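Local coordinates for periplasmic binding protein (Veillonella parvula, PDB 4LJS), which probably captures a substrate such as an iron-siderophore or cobalamin-like compound outside the cytoplasmic membrane and passes it to an ABC-type importer, at residues Thr41-Arg46 with Arg163-Asn168; Asn244-Phe249 with Gly275-Arg280; Leu149-Glu154 with Ala216-Ala221. One frame throughout, in Å; residues are numbered along the deposited sequence.

Contact 1 (Thr41-Arg46 with Arg163-Asn168); sequences TAVPER and RIFNRN
Val-43 and Pro-44, in the loop between strands 34-40 and 47-50, pack against Ile-164 and Phe-165 where helix 151-164 ends. The tight part is the proline end. Ring carbon CG of Pro-44 lies 3.6 Å from CG2 of Ile-164, the two side chains crossing at about a right angle, and CD of Pro-44 lies 3.5 Å from the carbonyl O of Ile-164. The CG2 branch of Ile-164 stands anti to its own backbone N and is the branch that meets the proline. Pro-44 also reaches the Phe-165 ring: CD stands 4.3 Å above one face, offset toward the rim. The Val-43 and Phe-165 side chains cross at about a right angle, CG1 of Val-43 lying 3.8 Å from CD1 of Phe-165. CG1 is anti to the backbone N (chi1 178°), and the other branch, CG2, meets the backbone C of Phe-165 and CB of Asn-166. Leu-110 touches Pro-44, Ile-164 and Phe-165, so the cluster also packs on strand 110-113 of the four-stranded parallel sheet.

Packing is looser toward Asn-166, where the approach is a single CB at 4.0 Å from CG2 of Val-43. The amide of this exposed residue leads away from the loop. With positive phi (48°), Asn-166 is the C-prime residue of a Schellman motif: Arg-167 N pairs with Gly-162 O, and a weak bond joins Asn-166 N to Arg-163 O. The reversal separates helix 151-164 from helix 168-188. Nearby, Arg-167 forms salt bridges with Glu-63 and Glu-170.

No hydrogen bond links the two segments, and four of the five touching residues are buried; the chemistry therefore implies a join made by apolar shape and van der Waals contact, without directional polar bonds.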
# COMPACT_ATOMS: atom_id res chain seq x y z
N THR A 41 3.44 -26.28 3.18
CA THR A 41 3.38 -27.51 2.39
C THR A 41 2.15 -27.57 1.48
O THR A 41 2.01 -28.48 0.67
CB THR A 41 3.40 -28.77 3.29
OG1 THR A 41 2.34 -28.68 4.25
CG2 THR A 41 4.73 -28.89 4.01
N ALA A 42 1.26 -26.60 1.63
CA ALA A 42 0.06 -26.52 0.81
C ALA A 42 -0.44 -25.08 0.78
O ALA A 42 -0.17 -24.30 1.69
CB ALA A 42 -1.02 -27.45 1.35
N VAL A 43 -1.15 -24.72 -0.29
CA VAL A 43 -1.75 -23.40 -0.40
C VAL A 43 -2.79 -23.25 0.71
O VAL A 43 -3.64 -24.11 0.88
CB VAL A 43 -2.41 -23.20 -1.78
CG1 VAL A 43 -3.09 -21.84 -1.87
CG2 VAL A 43 -1.38 -23.36 -2.90
N PRO A 44 -2.70 -22.16 1.50
CA PRO A 44 -3.67 -21.92 2.58
C PRO A 44 -5.10 -21.99 2.06
O PRO A 44 -5.36 -21.59 0.93
CB PRO A 44 -3.35 -20.49 3.03
CG PRO A 44 -1.92 -20.29 2.67
CD PRO A 44 -1.69 -21.10 1.41
N GLU A 45 -6.02 -22.50 2.87
CA GLU A 45 -7.41 -22.61 2.44
C GLU A 45 -8.31 -21.60 3.14
O GLU A 45 -9.39 -21.29 2.65
CB GLU A 45 -7.93 -24.04 2.65
CG GLU A 45 -7.56 -24.94 1.48
CD GLU A 45 -7.72 -26.42 1.79
OE1 GLU A 45 -8.64 -26.78 2.55
OE2 GLU A 45 -6.92 -27.21 1.25
N ARG A 46 -7.87 -21.10 4.28
CA ARG A 46 -8.69 -20.24 5.12
C ARG A 46 -7.85 -19.08 5.65
O ARG A 46 -7.18 -19.20 6.67
CB ARG A 46 -9.28 -21.04 6.28
CG ARG A 46 -10.25 -22.13 5.85
CD ARG A 46 -10.87 -22.85 7.05
NE ARG A 46 -11.64 -21.93 7.88
CZ ARG A 46 -12.89 -21.55 7.62
NH1 ARG A 46 -13.51 -20.71 8.43
NH2 ARG A 46 -13.53 -22.02 6.55
N ARG A 163 4.39 -16.88 -3.80
CA ARG A 163 4.92 -18.20 -3.46
C ARG A 163 3.97 -18.99 -2.54
O ARG A 163 3.76 -20.19 -2.73
CB ARG A 163 6.30 -18.10 -2.82
CG ARG A 163 7.39 -17.53 -3.70
CD ARG A 163 8.74 -17.55 -2.98
NE ARG A 163 9.21 -18.92 -2.74
CZ ARG A 163 10.06 -19.26 -1.78
NH1 ARG A 163 10.53 -18.34 -0.95
NH2 ARG A 163 10.43 -20.53 -1.64
N ILE A 164 3.41 -18.30 -1.55
CA ILE A 164 2.50 -18.94 -0.61
C ILE A 164 1.27 -19.51 -1.32
O ILE A 164 0.83 -20.62 -1.02
CB ILE A 164 2.09 -17.97 0.52
CG1 ILE A 164 3.30 -17.66 1.42
CG2 ILE A 164 0.95 -18.54 1.36
CD1 ILE A 164 3.00 -16.66 2.54
N PHE A 165 0.74 -18.78 -2.30
CA PHE A 165 -0.49 -19.19 -2.98
C PHE A 165 -0.29 -19.90 -4.31
O PHE A 165 -1.25 -20.06 -5.07
CB PHE A 165 -1.41 -17.99 -3.17
CG PHE A 165 -2.02 -17.51 -1.90
CD1 PHE A 165 -3.17 -18.09 -1.42
CD2 PHE A 165 -1.41 -16.53 -1.15
CE1 PHE A 165 -3.73 -17.67 -0.23
CE2 PHE A 165 -1.95 -16.10 0.03
CZ PHE A 165 -3.11 -16.67 0.50
N ASN A 166 0.94 -20.34 -4.57
CA ASN A 166 1.32 -20.89 -5.86
C ASN A 166 0.86 -20.03 -7.05
O ASN A 166 0.32 -20.53 -8.03
CB ASN A 166 0.80 -22.33 -6.03
CG ASN A 166 1.52 -23.07 -7.14
OD1 ASN A 166 2.71 -22.88 -7.36
ND2 ASN A 166 0.78 -23.90 -7.87
N ARG A 167 1.07 -18.72 -6.93
CA ARG A 167 0.70 -17.78 -7.99
C ARG A 167 1.93 -16.98 -8.38
O ARG A 167 1.91 -15.75 -8.41
CB ARG A 167 -0.42 -16.84 -7.53
CG ARG A 167 -1.77 -17.53 -7.31
CD ARG A 167 -2.40 -18.00 -8.62
NE ARG A 167 -3.74 -18.53 -8.40
CZ ARG A 167 -4.67 -18.64 -9.35
NH1 ARG A 167 -4.39 -18.25 -10.59
NH2 ARG A 167 -5.87 -19.13 -9.07
N ASN A 168 3.01 -17.69 -8.67
CA ASN A 168 4.28 -17.06 -8.98
C ASN A 168 4.25 -16.32 -10.30
O ASN A 168 4.76 -15.21 -10.41
CB ASN A 168 5.41 -18.10 -8.96
CG ASN A 168 5.51 -18.79 -7.63
OD1 ASN A 168 5.87 -18.16 -6.63
ND2 ASN A 168 5.17 -20.08 -7.59

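Contact 2 (Asn244-Phe249 with Gly275-Arg280); sequences NPDVIF and GVNALR
Asn-244 and Asn-277 supply the polar link, through the side chain of one and the backbone of the other. The bond from Asn-277 N to Asn-244 OD1 is 3.0 Å long and nearly straight (169° at the hydrogen), its donor tilted 19° from the carbonyl plane. With CG anti to its own backbone N, the Asn-244 side chain comes nearer the helix start, where OD1 meets this donor. The two side chains cross at about a right angle, and the ND2 atoms of Asn-244 and Asn-277 approach to 3.2 Å, a meeting of two donors that is no hydrogen bond. A second, weak bond runs from Ala-278 N to Pro-245 O at 3.1 Å, and Ala-278 CA makes a CA-H...O contact of 3.4 Å with Asp-246 O.

Both donors, Asn-277 N and Ala-278 N, belong to the first turn of helix 277-280, whose N-cap is Val-276; the acceptors lie on the chain leading into strand 247-252. That strand runs parallel to 196-203 and 284-288, so the short helix belongs to the connection between two neighbouring parallel strands of the sheet.

Two apolar contacts add to these bonds. Val-276 CG1 touches Pro-245 CD at 3.7 Å, and Ala-278 CB meets Ile-248 CG1, also at 3.7 Å. The Asp-246 carboxylate lies side by side with the Asn-277 amide, in nearly the same plane, while its OD2 accepts a hydrogen bond from the backbone N of Lys-196.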
# COMPACT_ATOMS: atom_id res chain seq x y z
N ASN A 244 9.92 25.53 -3.17
CA ASN A 244 9.28 25.83 -4.45
C ASN A 244 9.13 24.61 -5.39
O ASN A 244 9.75 24.56 -6.45
CB ASN A 244 10.05 26.96 -5.16
CG ASN A 244 9.23 27.64 -6.24
OD1 ASN A 244 8.00 27.65 -6.19
ND2 ASN A 244 9.92 28.22 -7.21
N PRO A 245 8.29 23.64 -5.00
CA PRO A 245 8.11 22.46 -5.84
C PRO A 245 7.40 22.77 -7.16
O PRO A 245 6.53 23.64 -7.20
CB PRO A 245 7.22 21.55 -4.98
CG PRO A 245 6.49 22.49 -4.08
CD PRO A 245 7.45 23.60 -3.78
N ASP A 246 7.78 22.06 -8.21
CA ASP A 246 7.08 22.08 -9.49
C ASP A 246 5.72 21.40 -9.41
O ASP A 246 4.81 21.73 -10.18
CB ASP A 246 7.90 21.34 -10.54
CG ASP A 246 9.26 21.96 -10.75
OD1 ASP A 246 9.33 23.20 -10.88
OD2 ASP A 246 10.25 21.20 -10.77
N VAL A 247 5.60 20.43 -8.51
CA VAL A 247 4.37 19.64 -8.36
C VAL A 247 4.19 19.20 -6.90
O VAL A 247 5.13 18.75 -6.25
CB VAL A 247 4.38 18.40 -9.31
CG1 VAL A 247 5.65 17.58 -9.13
CG2 VAL A 247 3.15 17.54 -9.08
N ILE A 248 2.98 19.38 -6.39
CA ILE A 248 2.66 18.96 -5.03
C ILE A 248 1.75 17.74 -5.05
O ILE A 248 0.74 17.71 -5.76
CB ILE A 248 1.94 20.06 -4.26
CG1 ILE A 248 2.87 21.26 -4.06
CG2 ILE A 248 1.45 19.54 -2.90
CD1 ILE A 248 2.19 22.45 -3.41
N PHE A 249 2.11 16.73 -4.28
CA PHE A 249 1.21 15.61 -4.07
C PHE A 249 0.56 15.71 -2.70
O PHE A 249 1.24 15.76 -1.67
CB PHE A 249 1.94 14.28 -4.26
CG PHE A 249 2.40 14.07 -5.68
CD1 PHE A 249 1.51 13.64 -6.65
CD2 PHE A 249 3.71 14.34 -6.04
CE1 PHE A 249 1.91 13.46 -7.95
CE2 PHE A 249 4.12 14.16 -7.35
CZ PHE A 249 3.23 13.72 -8.30
N GLY A 275 2.51 32.04 -4.82
CA GLY A 275 3.69 32.23 -5.64
C GLY A 275 4.37 30.94 -6.07
O GLY A 275 5.14 30.93 -7.03
N VAL A 276 4.09 29.85 -5.37
CA VAL A 276 4.74 28.58 -5.64
C VAL A 276 4.39 28.04 -7.03
O VAL A 276 3.23 28.08 -7.44
CB VAL A 276 4.40 27.54 -4.55
CG1 VAL A 276 4.97 26.18 -4.89
CG2 VAL A 276 4.92 28.02 -3.19
N ASN A 277 5.39 27.55 -7.75
CA ASN A 277 5.22 27.06 -9.12
C ASN A 277 4.10 26.05 -9.29
O ASN A 277 3.31 26.15 -10.22
CB ASN A 277 6.53 26.45 -9.64
CG ASN A 277 7.58 27.50 -9.92
OD1 ASN A 277 7.29 28.69 -10.05
ND2 ASN A 277 8.83 27.06 -10.03
N ALA A 278 4.04 25.08 -8.38
CA ALA A 278 3.02 24.04 -8.42
C ALA A 278 1.61 24.63 -8.40
O ALA A 278 0.70 24.14 -9.08
CB ALA A 278 3.20 23.06 -7.27
N LEU A 279 1.43 25.70 -7.62
CA LEU A 279 0.16 26.41 -7.57
C LEU A 279 -0.11 27.23 -8.83
O LEU A 279 -1.20 27.15 -9.40
CB LEU A 279 0.07 27.30 -6.32
CG LEU A 279 -0.45 26.61 -5.06
CD1 LEU A 279 -0.94 27.63 -4.06
CD2 LEU A 279 -1.56 25.65 -5.40
N ARG A 280 0.88 28.00 -9.27
CA ARG A 280 0.75 28.81 -10.49
C ARG A 280 0.35 27.97 -11.69
O ARG A 280 -0.44 28.40 -12.53
CB ARG A 280 2.07 29.52 -10.80
CG ARG A 280 2.44 30.65 -9.86
CD ARG A 280 3.85 31.16 -10.16
NE ARG A 280 4.02 31.47 -11.58
CZ ARG A 280 4.72 30.72 -12.43
NH1 ARG A 280 5.31 29.61 -12.01
NH2 ARG A 280 4.82 31.08 -13.71

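Contact 3 (Leu149-Glu154 with Ala216-Ala221); sequences LTMDME and AGNIGA
OD1 of Asn-218 accepts a hydrogen bond of 2.9 Å from the backbone N of Met-151, a selenomethionine. The bond is close to straight at the hydrogen (166°), although the donor stands above the carbonyl plane, 36° out of it. With CG anti to the backbone N (chi1 -174°), the Asn-218 side chain extends toward the beginning of helix 151-164. OD1 of Asn-218 also lies 3.3 Å from CG of Met-151. CB of Asn-218 comes to 3.7 Å from the carbonyl O of Leu-149.

Thr-150 is the N-cap of that helix: OG1 of Thr-150 accepts from Met-153 N at 3.3 Å. Asn-218 belongs to helix 215-222, so the bond joins the first turn of one helix to the flank of another. An alanine at Asn-218 would probably leave Met-151 N without this acceptor and open a gap beside CG of Met-151.

Next to this bond, Met-151 and Ile-219 cross at about a right angle, CG of Met-151 to CG1 of Ile-219 at 3.9 Å. SE of Met-151 lies 4.0 Å from the same CG1 of Ile-219. Leu-299 of helix 299-310 touches both side chains.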
# COMPACT_ATOMS: atom_id res chain seq x y z
N LEU A 149 11.31 3.13 4.04
CA LEU A 149 10.32 2.28 3.39
C LEU A 149 10.48 2.40 1.87
O LEU A 149 10.61 3.51 1.34
CB LEU A 149 8.92 2.67 3.86
CG LEU A 149 8.82 2.56 5.39
CD1 LEU A 149 7.47 3.04 5.90
CD2 LEU A 149 9.10 1.13 5.86
N THR A 150 10.50 1.27 1.18
CA THR A 150 10.86 1.26 -0.23
C THR A 150 9.87 0.52 -1.12
O THR A 150 9.04 -0.27 -0.64
CB THR A 150 12.25 0.61 -0.46
OG1 THR A 150 12.21 -0.76 -0.06
CG2 THR A 150 13.35 1.35 0.34
N MSE A 151 9.96 0.77 -2.43
CA MSE A 151 9.18 0.03 -3.41
C MSE A 151 9.57 -1.45 -3.38
O MSE A 151 8.72 -2.33 -3.53
CB MSE A 151 9.39 0.61 -4.82
CG MSE A 151 8.91 2.05 -4.96
SE MSE A 151 8.98 2.71 -6.79
CE MSE A 151 7.55 1.63 -7.52
N ASP A 152 10.86 -1.70 -3.20
CA ASP A 152 11.39 -3.06 -3.09
C ASP A 152 10.65 -3.92 -2.06
O ASP A 152 10.31 -5.07 -2.35
CB ASP A 152 12.89 -3.03 -2.76
CG ASP A 152 13.74 -2.75 -3.99
OD1 ASP A 152 13.23 -2.91 -5.12
OD2 ASP A 152 14.92 -2.37 -3.82
N MSE A 153 10.39 -3.37 -0.88
CA MSE A 153 9.65 -4.12 0.14
C MSE A 153 8.28 -4.55 -0.37
O MSE A 153 7.83 -5.65 -0.05
CB MSE A 153 9.47 -3.30 1.42
CG MSE A 153 10.74 -3.07 2.18
SE MSE A 153 10.44 -1.79 3.60
CE MSE A 153 12.29 -1.65 4.24
N GLU A 154 7.63 -3.69 -1.15
CA GLU A 154 6.32 -4.03 -1.71
C GLU A 154 6.43 -5.13 -2.75
O GLU A 154 5.58 -6.03 -2.80
CB GLU A 154 5.63 -2.79 -2.30
CG GLU A 154 5.38 -1.68 -1.29
CD GLU A 154 4.69 -2.18 -0.02
OE1 GLU A 154 3.69 -2.92 -0.13
OE2 GLU A 154 5.16 -1.82 1.08
N ALA A 216 6.31 7.07 -0.38
CA ALA A 216 5.98 8.14 -1.32
C ALA A 216 7.25 8.84 -1.79
O ALA A 216 7.40 9.13 -2.97
CB ALA A 216 5.02 9.15 -0.70
N GLY A 217 8.16 9.10 -0.85
CA GLY A 217 9.45 9.69 -1.19
C GLY A 217 10.23 8.79 -2.13
O GLY A 217 10.79 9.25 -3.12
N ASN A 218 10.24 7.49 -1.82
CA ASN A 218 10.99 6.53 -2.63
C ASN A 218 10.40 6.39 -4.03
O ASN A 218 11.11 6.13 -5.00
CB ASN A 218 11.06 5.17 -1.93
CG ASN A 218 11.95 4.17 -2.67
OD1 ASN A 218 11.46 3.17 -3.21
ND2 ASN A 218 13.25 4.44 -2.70
N ILE A 219 9.09 6.57 -4.14
CA ILE A 219 8.45 6.52 -5.45
C ILE A 219 8.91 7.72 -6.28
O ILE A 219 9.28 7.57 -7.45
CB ILE A 219 6.93 6.46 -5.35
CG1 ILE A 219 6.51 5.12 -4.71
CG2 ILE A 219 6.29 6.64 -6.72
CD1 ILE A 219 5.08 5.13 -4.15
N GLY A 220 8.92 8.90 -5.66
CA GLY A 220 9.48 10.08 -6.29
C GLY A 220 10.93 9.90 -6.72
O GLY A 220 11.28 10.23 -7.86
N ALA A 221 11.76 9.37 -5.83
CA ALA A 221 13.17 9.11 -6.15
C ALA A 221 13.34 8.05 -7.24
O ALA A 221 14.13 8.23 -8.17
CB ALA A 221 13.95 8.70 -4.89

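Overall arrangement
Contact 1 and contact 2 lie on opposite sides of the chain's centre, with centres 46 Å apart and nearest atoms about 29 Å apart. Contact 3 is the most central, its centre about 10 Å from that of the chain. Helix 151-164 connects contacts 1 and 3: its start takes part in 149-154 with 216-221, its end in 41-46 with 163-168, and the centres are 27 Å apart. Contacts 2 and 3 have centres 22 Å and nearest atoms about 7 Å apart, without touching. This layout is consistent with a two-lobed binding protein whose lobes are spanned by a long helix, here probably 168-188; contact 3 probably lies near where the lobes meet, the binding region in related proteins.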